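Local coordinates for cycloserine biosynthesis protein DcsG (Streptomyces lavendulae, PDB 6JIL), which catalyses the ATP- and magnesium-dependent cyclisation of O-ureido-D-serine to the antibiotic D-cycloserine, as a monomeric ligase of the ATP-grasp family, at residues A[32-37]-A[46-51]; A[65-70]-A[88-93]; A[119-124]-A[132-137]; A[256-261]-A[266-271]. All coordinates share one frame; numbering follows the deposited sequence.

The four contacts illustrate how an enzyme surrounds a nucleotide with a loop and strands of two different sheets. Interactions 2, 3 and 4 all reach ADP: K92 meets the beta phosphate, K137 joins the base to the alpha phosphate, and E269 with E271 holds the magnesium ions. They also touch one another, K92 CD lying 3.8 Å from K137 CD, and K137 NZ 3.9 Å from L268 CD2. Interaction 1 is the exception, an edge of the N-terminal parallel sheet whose centre lies about 33 Å from that of interaction 4. Its strand 50-55 leads directly into helix 63-76 of interaction 2, yet those two contacts come no nearer than about 5 Å between nearest atoms.

Interaction 1: A[32-37]-A[46-51]; sequences TAEVCD and SRFEAV
The two flat groups of R47 and F48 both present an edge to E34. The carboxylate oxygen E34 OE2 lies near the plane of the guanidinium at its edge, and also near the plane of the F48 ring, 3.6 Å from F48 CE2. C36 approaches that ring from a slant: C36 SG is 3.5 Å from F48 CZ and 4.5 Å from the ring centroid, an oblique sulfur-aromatic contact.

The polar half of the contact is a salt bridge in which R47 NH2 donates to E34 OE2 at 3.3 Å. The hydrogen bond within it is fairly straight (160°) but long, and counts as weak. Carboxylate and guanidinium planes are turned 25° against each other, whereas the carboxylate stands almost perpendicular to the ring. R47 gets there by a bend about its CG-CD bond (chi3 -56°), which turns its guanidinium back across the end of E34; the glutamate itself is extended beyond CG.

In the fold, this joins the edge strand 33-37 of the N-terminal parallel sheet to the chain entering strand 50-55. Strand 4-8 runs between them and bonds to the backbone of 33-37, while F48 also rests on I3 and A5, and C36 on W45. The contact is thus two-layered, with the buried sulfur and ring inward and the charged pair on the more solvent-exposed side. A weak salt bridge there, partly accessible to water, would be expected to contribute modestly, leaving the apolar C36-F48 pairing as the more shielded component.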
# COMPACT_ATOMS: atom_id res chain seq x y z
N THR A 32 1.19 20.24 -16.54
CA THR A 32 2.58 20.52 -16.20
C THR A 32 2.84 19.95 -14.83
O THR A 32 2.25 20.39 -13.84
CB THR A 32 2.84 22.03 -16.15
OG1 THR A 32 2.18 22.68 -17.25
CG2 THR A 32 4.33 22.32 -16.23
N ALA A 33 3.72 18.97 -14.76
CA ALA A 33 4.04 18.34 -13.48
C ALA A 33 5.47 18.60 -13.05
O ALA A 33 6.36 18.71 -13.89
CB ALA A 33 3.78 16.84 -13.56
N GLU A 34 5.68 18.74 -11.75
CA GLU A 34 7.01 18.93 -11.19
C GLU A 34 7.22 17.86 -10.13
O GLU A 34 6.33 17.59 -9.32
CB GLU A 34 7.16 20.32 -10.56
CG GLU A 34 7.21 21.47 -11.55
CD GLU A 34 7.41 22.83 -10.88
OE1 GLU A 34 7.27 23.86 -11.57
OE2 GLU A 34 7.70 22.87 -9.66
N VAL A 35 8.38 17.22 -10.17
CA VAL A 35 8.71 16.18 -9.20
C VAL A 35 9.25 16.91 -7.97
O VAL A 35 10.21 17.68 -8.08
CB VAL A 35 9.77 15.22 -9.77
CG1 VAL A 35 10.00 14.06 -8.81
CG2 VAL A 35 9.33 14.71 -11.12
N CYS A 36 8.65 16.67 -6.81
CA CYS A 36 9.07 17.34 -5.58
C CYS A 36 9.40 16.40 -4.43
O CYS A 36 8.67 15.44 -4.18
CB CYS A 36 7.98 18.30 -5.11
SG CYS A 36 7.46 19.50 -6.33
N ASP A 37 10.49 16.69 -3.72
CA ASP A 37 10.89 15.89 -2.58
C ASP A 37 10.14 16.49 -1.39
O ASP A 37 10.20 17.70 -1.17
CB ASP A 37 12.40 15.99 -2.38
CG ASP A 37 12.89 15.11 -1.24
OD1 ASP A 37 14.09 14.75 -1.25
OD2 ASP A 37 12.09 14.79 -0.34
N SER A 46 2.49 26.28 -2.13
CA SER A 46 1.36 27.14 -2.44
C SER A 46 1.28 27.41 -3.94
O SER A 46 0.24 27.83 -4.45
CB SER A 46 1.50 28.48 -1.70
OG SER A 46 2.54 29.27 -2.25
N ARG A 47 2.37 27.15 -4.65
CA ARG A 47 2.44 27.36 -6.10
C ARG A 47 1.64 26.36 -6.92
O ARG A 47 1.28 26.65 -8.06
CB ARG A 47 3.88 27.30 -6.60
CG ARG A 47 4.75 28.49 -6.31
CD ARG A 47 6.09 28.32 -7.02
NE ARG A 47 6.75 27.06 -6.66
CZ ARG A 47 6.99 26.05 -7.50
NH1 ARG A 47 6.63 26.14 -8.78
NH2 ARG A 47 7.58 24.95 -7.06
N PHE A 48 1.40 25.17 -6.37
CA PHE A 48 0.68 24.13 -7.10
C PHE A 48 -0.84 24.19 -7.05
O PHE A 48 -1.44 24.67 -6.09
CB PHE A 48 1.13 22.75 -6.61
CG PHE A 48 2.61 22.56 -6.62
CD1 PHE A 48 3.35 22.68 -5.46
CD2 PHE A 48 3.27 22.27 -7.81
CE1 PHE A 48 4.73 22.52 -5.48
CE2 PHE A 48 4.65 22.12 -7.84
CZ PHE A 48 5.38 22.24 -6.67
N GLU A 49 -1.46 23.69 -8.11
CA GLU A 49 -2.91 23.64 -8.23
C GLU A 49 -3.34 22.48 -7.34
O GLU A 49 -4.33 22.55 -6.63
CB GLU A 49 -3.31 23.33 -9.67
CG GLU A 49 -4.72 23.75 -10.05
CD GLU A 49 -4.80 25.21 -10.44
OE1 GLU A 49 -5.93 25.73 -10.63
OE2 GLU A 49 -3.73 25.85 -10.56
N ALA A 50 -2.56 21.41 -7.40
CA ALA A 50 -2.82 20.23 -6.61
C ALA A 50 -1.52 19.45 -6.40
O ALA A 50 -0.49 19.76 -7.00
CB ALA A 50 -3.84 19.34 -7.30
N VAL A 51 -1.60 18.45 -5.54
CA VAL A 51 -0.45 17.61 -5.22
C VAL A 51 -0.86 16.14 -5.25
O VAL A 51 -1.96 15.79 -4.86
CB VAL A 51 0.08 17.96 -3.81
CG1 VAL A 51 1.08 16.93 -3.35
CG2 VAL A 51 0.74 19.34 -3.84

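Interaction 2: A[65-70]-A[88-93]; sequences EFLAFC and WALDKR. With ADP (adenosine-5'-diphosphate), chain G.
At the C-terminal end of helix 83-89, L90 is the first residue to leave helical geometry, and its side chain reaches across to F66 and L67 on helix 63-76 of the N-terminal domain. The contact is a small, buried apolar one between helix 63-76 and the turn that ends helix 83-89, just ahead of the nucleotide-binding K92.

A single methyl does the touching. L90 CD2 sits at the edge of the F66 ring, near its plane, 3.6 Å from F66 CD2, and the two side chains cross at about a right angle. The same methyl, L90 CD2, is 3.8 Å from L67 CD1, although here the leucines slide past each other in opposite directions. F66 extends its ring away from the helix with CG opposite the backbone N (chi1 -179°), which presents the CD2-CE2 edge to L90. C70 SG lies over one ring face, toward the rim, while W38 meets F66 edge-to-face and W59 packs against it at an intermediate tilt.

Beyond L90 the chain turns polar. D91 and R93 form a salt bridge with D91 OD1 2.8 Å from R93 NH1, though its hydrogen bond is bent and weak. K92 goes the other way, toward the ligand: its chain is extended until a final bend about the CD-CE bond (chi4 57°), and K92 NZ donates to the beta-phosphate oxygen O2B of ADP at 2.9 Å.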
# COMPACT_ATOMS: atom_id res chain seq x y z
N GLU A 65 6.35 12.26 10.64
CA GLU A 65 6.91 13.38 9.89
C GLU A 65 6.21 13.59 8.56
O GLU A 65 5.91 14.73 8.19
CB GLU A 65 8.41 13.17 9.62
CG GLU A 65 9.33 13.36 10.81
CD GLU A 65 9.23 12.23 11.83
OE1 GLU A 65 10.01 12.26 12.81
OE2 GLU A 65 8.39 11.33 11.66
N PHE A 66 5.94 12.50 7.85
CA PHE A 66 5.28 12.58 6.55
C PHE A 66 3.82 13.00 6.70
O PHE A 66 3.32 13.80 5.90
CB PHE A 66 5.35 11.23 5.82
CG PHE A 66 4.69 11.25 4.47
CD1 PHE A 66 5.26 11.96 3.42
CD2 PHE A 66 3.47 10.62 4.26
CE1 PHE A 66 4.63 12.04 2.18
CE2 PHE A 66 2.83 10.70 3.02
CZ PHE A 66 3.41 11.41 1.99
N LEU A 67 3.15 12.46 7.71
CA LEU A 67 1.76 12.80 7.96
C LEU A 67 1.66 14.30 8.27
O LEU A 67 0.72 14.96 7.84
CB LEU A 67 1.21 11.98 9.13
CG LEU A 67 0.64 10.60 8.82
CD1 LEU A 67 1.65 9.80 8.04
CD2 LEU A 67 0.27 9.86 10.11
N ALA A 68 2.64 14.83 9.00
CA ALA A 68 2.66 16.25 9.35
C ALA A 68 2.86 17.07 8.08
O ALA A 68 2.26 18.14 7.91
CB ALA A 68 3.78 16.53 10.35
N PHE A 69 3.71 16.57 7.20
CA PHE A 69 3.99 17.24 5.94
C PHE A 69 2.71 17.34 5.13
O PHE A 69 2.34 18.41 4.68
CB PHE A 69 5.04 16.45 5.15
CG PHE A 69 5.08 16.79 3.69
CD1 PHE A 69 5.70 17.95 3.25
CD2 PHE A 69 4.49 15.95 2.75
CE1 PHE A 69 5.73 18.27 1.88
CE2 PHE A 69 4.51 16.26 1.38
CZ PHE A 69 5.13 17.42 0.95
N CYS A 70 2.03 16.21 4.97
CA CYS A 70 0.78 16.18 4.23
C CYS A 70 -0.22 17.17 4.82
O CYS A 70 -0.85 17.94 4.09
CB CYS A 70 0.18 14.77 4.25
SG CYS A 70 1.21 13.53 3.44
N TRP A 88 -5.82 7.20 6.65
CA TRP A 88 -6.42 5.87 6.59
C TRP A 88 -5.63 4.89 5.72
O TRP A 88 -5.46 3.72 6.08
CB TRP A 88 -7.86 6.00 6.06
CG TRP A 88 -8.69 4.76 6.21
CD1 TRP A 88 -9.23 4.27 7.36
CD2 TRP A 88 -9.06 3.84 5.18
NE1 TRP A 88 -9.91 3.10 7.11
CE2 TRP A 88 -9.82 2.81 5.78
CE3 TRP A 88 -8.82 3.78 3.80
CZ2 TRP A 88 -10.34 1.74 5.05
CZ3 TRP A 88 -9.34 2.71 3.08
CH2 TRP A 88 -10.10 1.70 3.71
N ALA A 89 -5.14 5.38 4.58
CA ALA A 89 -4.41 4.56 3.63
C ALA A 89 -3.00 4.20 4.07
O ALA A 89 -2.45 3.21 3.60
CB ALA A 89 -4.36 5.24 2.26
N LEU A 90 -2.42 5.00 4.95
CA LEU A 90 -1.06 4.73 5.42
C LEU A 90 -0.99 3.89 6.69
O LEU A 90 0.02 3.92 7.40
CB LEU A 90 -0.30 6.04 5.65
CG LEU A 90 0.30 6.66 4.39
CD1 LEU A 90 -0.79 6.92 3.39
CD2 LEU A 90 1.03 7.95 4.74
N ASP A 91 -2.05 3.15 6.97
CA ASP A 91 -2.10 2.29 8.16
C ASP A 91 -2.90 1.04 7.84
O ASP A 91 -4.11 1.11 7.64
CB ASP A 91 -2.73 3.04 9.33
CG ASP A 91 -2.76 2.22 10.61
OD1 ASP A 91 -2.88 2.83 11.70
OD2 ASP A 91 -2.68 0.97 10.54
N LYS A 92 -2.22 -0.10 7.79
CA LYS A 92 -2.85 -1.37 7.45
C LYS A 92 -4.05 -1.76 8.30
O LYS A 92 -4.66 -2.81 8.07
CB LYS A 92 -1.81 -2.49 7.45
CG LYS A 92 -0.90 -2.47 6.21
CD LYS A 92 0.15 -3.57 6.28
CE LYS A 92 0.93 -3.68 4.98
NZ LYS A 92 1.58 -2.40 4.61
N ARG A 93 -4.40 -0.93 9.27
CA ARG A 93 -5.56 -1.20 10.09
C ARG A 93 -6.82 -1.08 9.22
O ARG A 93 -7.92 -1.44 9.64
CB ARG A 93 -5.63 -0.24 11.27
CG ARG A 93 -4.66 -0.60 12.38
CD ARG A 93 -4.23 0.60 13.17
NE ARG A 93 -5.35 1.27 13.82
CZ ARG A 93 -5.28 2.50 14.31
NH1 ARG A 93 -4.15 3.19 14.22
NH2 ARG A 93 -6.35 3.05 14.88
PB ADP G . 4.35 -4.10 2.53
O1B ADP G . 4.54 -4.69 1.04
O2B ADP G . 3.47 -2.85 2.48
O3B ADP G . 5.74 -3.73 3.09
PA ADP G . 3.06 -6.51 2.81
O1A ADP G . 1.77 -6.85 3.41
O2A ADP G . 2.84 -6.31 1.25
O3A ADP G . 3.63 -5.17 3.54
O5' ADP G . 4.08 -7.72 3.12
C5' ADP G . 5.22 -7.62 2.25
C4' ADP G . 5.48 -9.00 1.63
O4' ADP G . 5.56 -10.00 2.67
C3' ADP G . 4.34 -9.40 0.70
O3' ADP G . 4.56 -8.96 -0.63
C2' ADP G . 4.32 -10.93 0.84
O2' ADP G . 5.18 -11.56 -0.11
C1' ADP G . 4.77 -11.17 2.29
N9 ADP G . 3.60 -11.34 3.21
C8 ADP G . 3.13 -10.44 4.13
N7 ADP G . 2.13 -10.95 4.79
C5 ADP G . 1.89 -12.20 4.35
C6 ADP G . 1.10 -13.29 4.82
N6 ADP G . 0.19 -13.10 5.85
N1 ADP G . 1.28 -14.50 4.27
C2 ADP G . 2.17 -14.71 3.29
N3 ADP G . 2.93 -13.72 2.83
C4 ADP G . 2.83 -12.47 3.31

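Interaction 3: A[119-124]-A[132-137]; sequences AAVRDF and REFVVK. With ADP (adenosine-5'-diphosphate), chain G.
K137 NZ is gripped by three acceptors, and the strand that carries it also presents F134 to V121 and F124 of helix 117-127. K137 NZ donates to N7 of the adenine and to the alpha-phosphate oxygen O1A of ADP, each at 3.0 Å, and to the side-chain oxygen of Q175. One lysine thereby ties base and phosphate together, and its rotation is set by three bonds. The chain reaches them by way of a bend about CG-CD (chi3 76°). On the same side of strand 133-138, V135 CG2 lies 3.8 Å from C6 of the ADP adenine.

F134 projects from the other side. Its CG sits between the backbone N and the carbonyl carbon (chi1 61°), and F134 CB meets the edge of the F124 ring, in that ring's plane, 3.5 Å from F124 CE2. The two aromatic side chains meet at a slant, F124 CE2 approaching the F134 ring obliquely. Farther out, V121 CG1 is 4.2 Å from F134 CZ, the two side chains crossing at about a right angle. The contact is entirely apolar, made of three buried side chains.

Alternation along the strand therefore puts nucleotide on one face and helix on the other, a layout in keeping with the ATP-grasp fold. Helix 155-167 completes the hydrophobic layer, with A155 against V121 and A158 against F134. F124 also packs on L174 and P176 of strand 172-176 and on T109 of strand 109-111, so helix 117-127 packs against strands 109-111, 133-138 and 172-176 of the antiparallel sheet.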
# COMPACT_ATOMS: atom_id res chain seq x y z
N ALA A 119 2.40 -11.70 25.22
CA ALA A 119 1.05 -12.22 25.45
C ALA A 119 0.27 -12.11 24.15
O ALA A 119 -0.42 -13.05 23.75
CB ALA A 119 0.36 -11.42 26.55
N ALA A 120 0.40 -10.96 23.48
CA ALA A 120 -0.29 -10.72 22.22
C ALA A 120 0.02 -11.81 21.20
O ALA A 120 -0.88 -12.30 20.51
CB ALA A 120 0.10 -9.37 21.65
N VAL A 121 1.30 -12.19 21.09
CA VAL A 121 1.70 -13.23 20.15
C VAL A 121 1.11 -14.59 20.53
O VAL A 121 0.62 -15.33 19.67
CB VAL A 121 3.23 -13.35 20.07
CG1 VAL A 121 3.61 -14.56 19.23
CG2 VAL A 121 3.83 -12.09 19.46
N ARG A 122 1.13 -14.90 21.82
CA ARG A 122 0.60 -16.16 22.30
C ARG A 122 -0.91 -16.27 22.16
O ARG A 122 -1.42 -17.32 21.80
CB ARG A 122 1.05 -16.40 23.74
CG ARG A 122 2.55 -16.64 23.80
CD ARG A 122 3.08 -17.01 25.17
NE ARG A 122 4.44 -17.51 25.04
CZ ARG A 122 5.30 -17.66 26.04
NH1 ARG A 122 4.93 -17.34 27.28
NH2 ARG A 122 6.52 -18.12 25.81
N ASP A 123 -1.64 -15.19 22.42
CA ASP A 123 -3.09 -15.25 22.27
C ASP A 123 -3.38 -15.51 20.80
O ASP A 123 -4.27 -16.29 20.46
CB ASP A 123 -3.76 -13.94 22.67
CG ASP A 123 -5.26 -13.95 22.42
OD1 ASP A 123 -5.98 -14.67 23.15
OD2 ASP A 123 -5.72 -13.27 21.47
N PHE A 124 -2.63 -14.83 19.93
CA PHE A 124 -2.77 -14.95 18.48
C PHE A 124 -2.61 -16.40 18.01
O PHE A 124 -3.44 -16.91 17.26
CB PHE A 124 -1.74 -14.07 17.78
CG PHE A 124 -1.66 -14.27 16.30
CD1 PHE A 124 -2.68 -13.82 15.47
CD2 PHE A 124 -0.58 -14.93 15.73
CE1 PHE A 124 -2.63 -14.02 14.10
CE2 PHE A 124 -0.51 -15.14 14.35
CZ PHE A 124 -1.54 -14.68 13.53
N ARG A 132 0.79 -22.73 10.76
CA ARG A 132 2.13 -23.30 10.94
C ARG A 132 3.15 -22.17 11.05
O ARG A 132 4.15 -22.29 11.76
CB ARG A 132 2.49 -24.20 9.75
CG ARG A 132 1.75 -25.54 9.71
CD ARG A 132 2.26 -26.51 10.78
NE ARG A 132 1.77 -26.22 12.13
CZ ARG A 132 2.22 -26.81 13.24
NH1 ARG A 132 3.19 -27.72 13.17
NH2 ARG A 132 1.69 -26.50 14.42
N GLU A 133 2.89 -21.09 10.34
CA GLU A 133 3.78 -19.94 10.36
C GLU A 133 2.93 -18.68 10.40
O GLU A 133 1.77 -18.70 10.01
CB GLU A 133 4.69 -19.95 9.13
CG GLU A 133 5.59 -21.17 9.08
CD GLU A 133 6.54 -21.18 7.89
OE1 GLU A 133 7.46 -20.34 7.85
OE2 GLU A 133 6.36 -22.04 7.01
N PHE A 134 3.51 -17.60 10.89
CA PHE A 134 2.78 -16.34 10.96
C PHE A 134 3.71 -15.21 10.55
O PHE A 134 4.91 -15.41 10.43
CB PHE A 134 2.23 -16.10 12.37
CG PHE A 134 3.28 -16.02 13.45
CD1 PHE A 134 3.60 -14.79 14.03
CD2 PHE A 134 3.90 -17.17 13.93
CE1 PHE A 134 4.52 -14.72 15.08
CE2 PHE A 134 4.82 -17.10 14.98
CZ PHE A 134 5.13 -15.87 15.56
N VAL A 135 3.15 -14.02 10.33
CA VAL A 135 3.97 -12.90 9.92
C VAL A 135 3.77 -11.72 10.85
O VAL A 135 2.66 -11.48 11.34
CB VAL A 135 3.63 -12.45 8.49
CG1 VAL A 135 4.52 -11.28 8.06
CG2 VAL A 135 3.79 -13.62 7.54
N VAL A 136 4.86 -11.00 11.10
CA VAL A 136 4.83 -9.81 11.93
C VAL A 136 5.14 -8.63 11.03
O VAL A 136 6.05 -8.69 10.20
CB VAL A 136 5.88 -9.86 13.06
CG1 VAL A 136 5.99 -8.47 13.73
CG2 VAL A 136 5.51 -10.93 14.09
N LYS A 137 4.39 -7.55 11.17
CA LYS A 137 4.62 -6.38 10.34
C LYS A 137 3.97 -5.16 10.96
O LYS A 137 2.94 -5.27 11.63
CB LYS A 137 4.04 -6.60 8.94
CG LYS A 137 2.52 -6.45 8.91
CD LYS A 137 1.92 -6.66 7.53
CE LYS A 137 1.87 -8.13 7.15
NZ LYS A 137 1.09 -8.34 5.89
PB ADP G . 4.35 -4.10 2.53
O1B ADP G . 4.54 -4.69 1.04
O2B ADP G . 3.47 -2.85 2.48
O3B ADP G . 5.74 -3.73 3.09
PA ADP G . 3.06 -6.51 2.81
O1A ADP G . 1.77 -6.85 3.41
O2A ADP G . 2.84 -6.31 1.25
O3A ADP G . 3.63 -5.17 3.54
O5' ADP G . 4.08 -7.72 3.12
C5' ADP G . 5.22 -7.62 2.25
C4' ADP G . 5.48 -9.00 1.63
O4' ADP G . 5.56 -10.00 2.67
C3' ADP G . 4.34 -9.40 0.70
O3' ADP G . 4.56 -8.96 -0.63
C2' ADP G . 4.32 -10.93 0.84
O2' ADP G . 5.18 -11.56 -0.11
C1' ADP G . 4.77 -11.17 2.29
N9 ADP G . 3.60 -11.34 3.21
C8 ADP G . 3.13 -10.44 4.13
N7 ADP G . 2.13 -10.95 4.79
C5 ADP G . 1.89 -12.20 4.35
C6 ADP G . 1.10 -13.29 4.82
N6 ADP G . 0.19 -13.10 5.85
N1 ADP G . 1.28 -14.50 4.27
C2 ADP G . 2.17 -14.71 3.29
N3 ADP G . 2.93 -13.72 2.83
C4 ADP G . 2.83 -12.47 3.31

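Interaction 4: A[256-261]-A[266-271]; sequences DLVRGA and MVLEME. With MG (magnesium ion), chain I; MG (magnesium ion), chain H; ADP (adenosine-5'-diphosphate), chain G.
V258 and M266 form an antiparallel hydrogen-bonded pair in the hairpin of strands 252-259 and 265-271, V258 N donating to M266 O at 2.9 Å and M266 N returning the bond to V258 O. L257 and V267 follow as a non-hydrogen-bonded pair, and the chain then turns a corner at L268, where L268 N reaches D256 O at 2.7 Å while D256 N bonds to E269 O.

On one face of the hairpin, V258 CG2 packs on CG of M266, a selenomethionine whose methyl, M266 CE, curls back to 3.5 Å from G260 CA. V258 CG1 lies 3.9 Å from L268 CG, the two side chains crossing at about a right angle; L268 in turn approaches ADP with both methyls.

E269, extended beyond CG (chi2 152°), carries the metal site. E269 binds one magnesium ion through both OE1 and OE2, each at 2.3 Å, and E269 OE2 bridges to the second at 2.2 Å. E271 OE2 joins the first ion, also at 2.2 Å. ADP contributes O2B to the first magnesium and O1B and O2A to the second, with waters filling further positions. D256 runs alongside E269 and salt-bridges R254, which also bonds E271. Two divalent ions and an arginine among these carboxylates and phosphates probably offset their mutual repulsion, holding the diphosphate against the hairpin.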
# COMPACT_ATOMS: atom_id res chain seq x y z
N ASP A 256 -3.62 -5.70 -3.58
CA ASP A 256 -2.81 -6.91 -3.67
C ASP A 256 -3.57 -8.11 -3.11
O ASP A 256 -4.05 -8.10 -1.97
CB ASP A 256 -1.48 -6.71 -2.94
CG ASP A 256 -0.74 -5.46 -3.42
OD1 ASP A 256 -0.82 -5.13 -4.63
OD2 ASP A 256 -0.09 -4.80 -2.58
N LEU A 257 -3.68 -9.15 -3.93
CA LEU A 257 -4.41 -10.37 -3.58
C LEU A 257 -3.55 -11.61 -3.44
O LEU A 257 -2.55 -11.77 -4.14
CB LEU A 257 -5.47 -10.66 -4.65
CG LEU A 257 -6.80 -9.91 -4.63
CD1 LEU A 257 -6.62 -8.51 -4.10
CD2 LEU A 257 -7.37 -9.92 -6.04
N VAL A 258 -3.97 -12.50 -2.55
CA VAL A 258 -3.30 -13.78 -2.34
C VAL A 258 -4.37 -14.86 -2.39
O VAL A 258 -5.55 -14.59 -2.17
CB VAL A 258 -2.54 -13.84 -0.99
CG1 VAL A 258 -1.36 -12.87 -1.02
CG2 VAL A 258 -3.47 -13.51 0.17
N ARG A 259 -3.96 -16.09 -2.68
CA ARG A 259 -4.88 -17.22 -2.79
C ARG A 259 -5.07 -17.96 -1.47
O ARG A 259 -4.10 -18.42 -0.87
CB ARG A 259 -4.38 -18.22 -3.84
CG ARG A 259 -4.04 -17.61 -5.20
CD ARG A 259 -3.44 -18.62 -6.19
NE ARG A 259 -4.42 -19.56 -6.73
CZ ARG A 259 -4.78 -20.70 -6.14
NH1 ARG A 259 -4.25 -21.07 -4.98
NH2 ARG A 259 -5.69 -21.48 -6.72
N GLY A 260 -6.31 -18.07 -1.01
CA GLY A 260 -6.56 -18.79 0.22
C GLY A 260 -6.50 -20.28 -0.09
O GLY A 260 -6.27 -20.66 -1.23
N ALA A 261 -6.68 -21.12 0.92
CA ALA A 261 -6.67 -22.57 0.69
C ALA A 261 -7.91 -22.85 -0.15
O ALA A 261 -7.92 -23.73 -1.01
CB ALA A 261 -6.74 -23.32 2.01
N MSE A 266 -8.03 -13.13 -1.55
CA MSE A 266 -8.22 -12.28 -0.38
C MSE A 266 -7.17 -11.17 -0.37
O MSE A 266 -6.02 -11.37 -0.78
CB MSE A 266 -8.17 -13.10 0.92
CG MSE A 266 -7.00 -14.06 1.07
SE MSE A 266 -7.16 -15.17 2.68
CE MSE A 266 -8.45 -16.46 2.03
N VAL A 267 -7.58 -9.99 0.08
CA VAL A 267 -6.69 -8.85 0.13
C VAL A 267 -5.52 -9.06 1.09
O VAL A 267 -5.71 -9.51 2.21
CB VAL A 267 -7.46 -7.59 0.56
CG1 VAL A 267 -6.52 -6.40 0.63
CG2 VAL A 267 -8.59 -7.31 -0.42
N LEU A 268 -4.32 -8.76 0.61
CA LEU A 268 -3.09 -8.86 1.38
C LEU A 268 -2.91 -7.46 1.94
O LEU A 268 -2.81 -7.26 3.14
CB LEU A 268 -1.91 -9.18 0.46
CG LEU A 268 -0.53 -9.60 1.00
CD1 LEU A 268 0.51 -9.28 -0.07
CD2 LEU A 268 -0.19 -8.89 2.29
N GLU A 269 -2.85 -6.50 1.02
CA GLU A 269 -2.72 -5.10 1.37
C GLU A 269 -3.27 -4.28 0.21
O GLU A 269 -3.46 -4.79 -0.89
CB GLU A 269 -1.26 -4.72 1.65
CG GLU A 269 -0.39 -4.56 0.42
CD GLU A 269 0.74 -3.57 0.66
OE1 GLU A 269 0.45 -2.46 1.14
OE2 GLU A 269 1.91 -3.90 0.36
N MSE A 270 -3.53 -3.00 0.47
CA MSE A 270 -4.09 -2.11 -0.53
C MSE A 270 -3.43 -0.74 -0.39
O MSE A 270 -3.27 -0.24 0.72
CB MSE A 270 -5.60 -2.01 -0.32
CG MSE A 270 -6.28 -0.84 -0.98
SE MSE A 270 -8.18 -0.80 -0.56
CE MSE A 270 -8.87 -1.03 -2.35
N GLU A 271 -3.04 -0.15 -1.51
CA GLU A 271 -2.39 1.17 -1.50
C GLU A 271 -3.16 2.21 -2.29
O GLU A 271 -3.29 2.12 -3.52
CB GLU A 271 -0.95 1.05 -2.02
CG GLU A 271 -0.01 0.44 -0.99
CD GLU A 271 1.35 0.10 -1.56
OE1 GLU A 271 1.94 0.94 -2.27
OE2 GLU A 271 1.83 -1.01 -1.30
MG MG I . 2.61 -1.76 0.64
MG MG H . 3.15 -5.42 -0.73
PB ADP G . 4.35 -4.10 2.53
O1B ADP G . 4.54 -4.69 1.04
O2B ADP G . 3.47 -2.85 2.48
O3B ADP G . 5.74 -3.73 3.09
PA ADP G . 3.06 -6.51 2.81
O1A ADP G . 1.77 -6.85 3.41
O2A ADP G . 2.84 -6.31 1.25
O3A ADP G . 3.63 -5.17 3.54
O5' ADP G . 4.08 -7.72 3.12
C5' ADP G . 5.22 -7.62 2.25
C4' ADP G . 5.48 -9.00 1.63
O4' ADP G . 5.56 -10.00 2.67
C3' ADP G . 4.34 -9.40 0.70
O3' ADP G . 4.56 -8.96 -0.63
C2' ADP G . 4.32 -10.93 0.84
O2' ADP G . 5.18 -11.56 -0.11
C1' ADP G . 4.77 -11.17 2.29
N9 ADP G . 3.60 -11.34 3.21
C8 ADP G . 3.13 -10.44 4.13
N7 ADP G . 2.13 -10.95 4.79
C5 ADP G . 1.89 -12.20 4.35
C6 ADP G . 1.10 -13.29 4.82
N6 ADP G . 0.19 -13.10 5.85
N1 ADP G . 1.28 -14.50 4.27
C2 ADP G . 2.17 -14.71 3.29
N3 ADP G . 2.93 -13.72 2.83
C4 ADP G . 2.83 -12.47 3.31
O HOH W 1 5.30 -6.50 -1.11
O HOH W 2 1.59 -6.32 -2.19
O HOH W 3 2.59 -0.05 2.17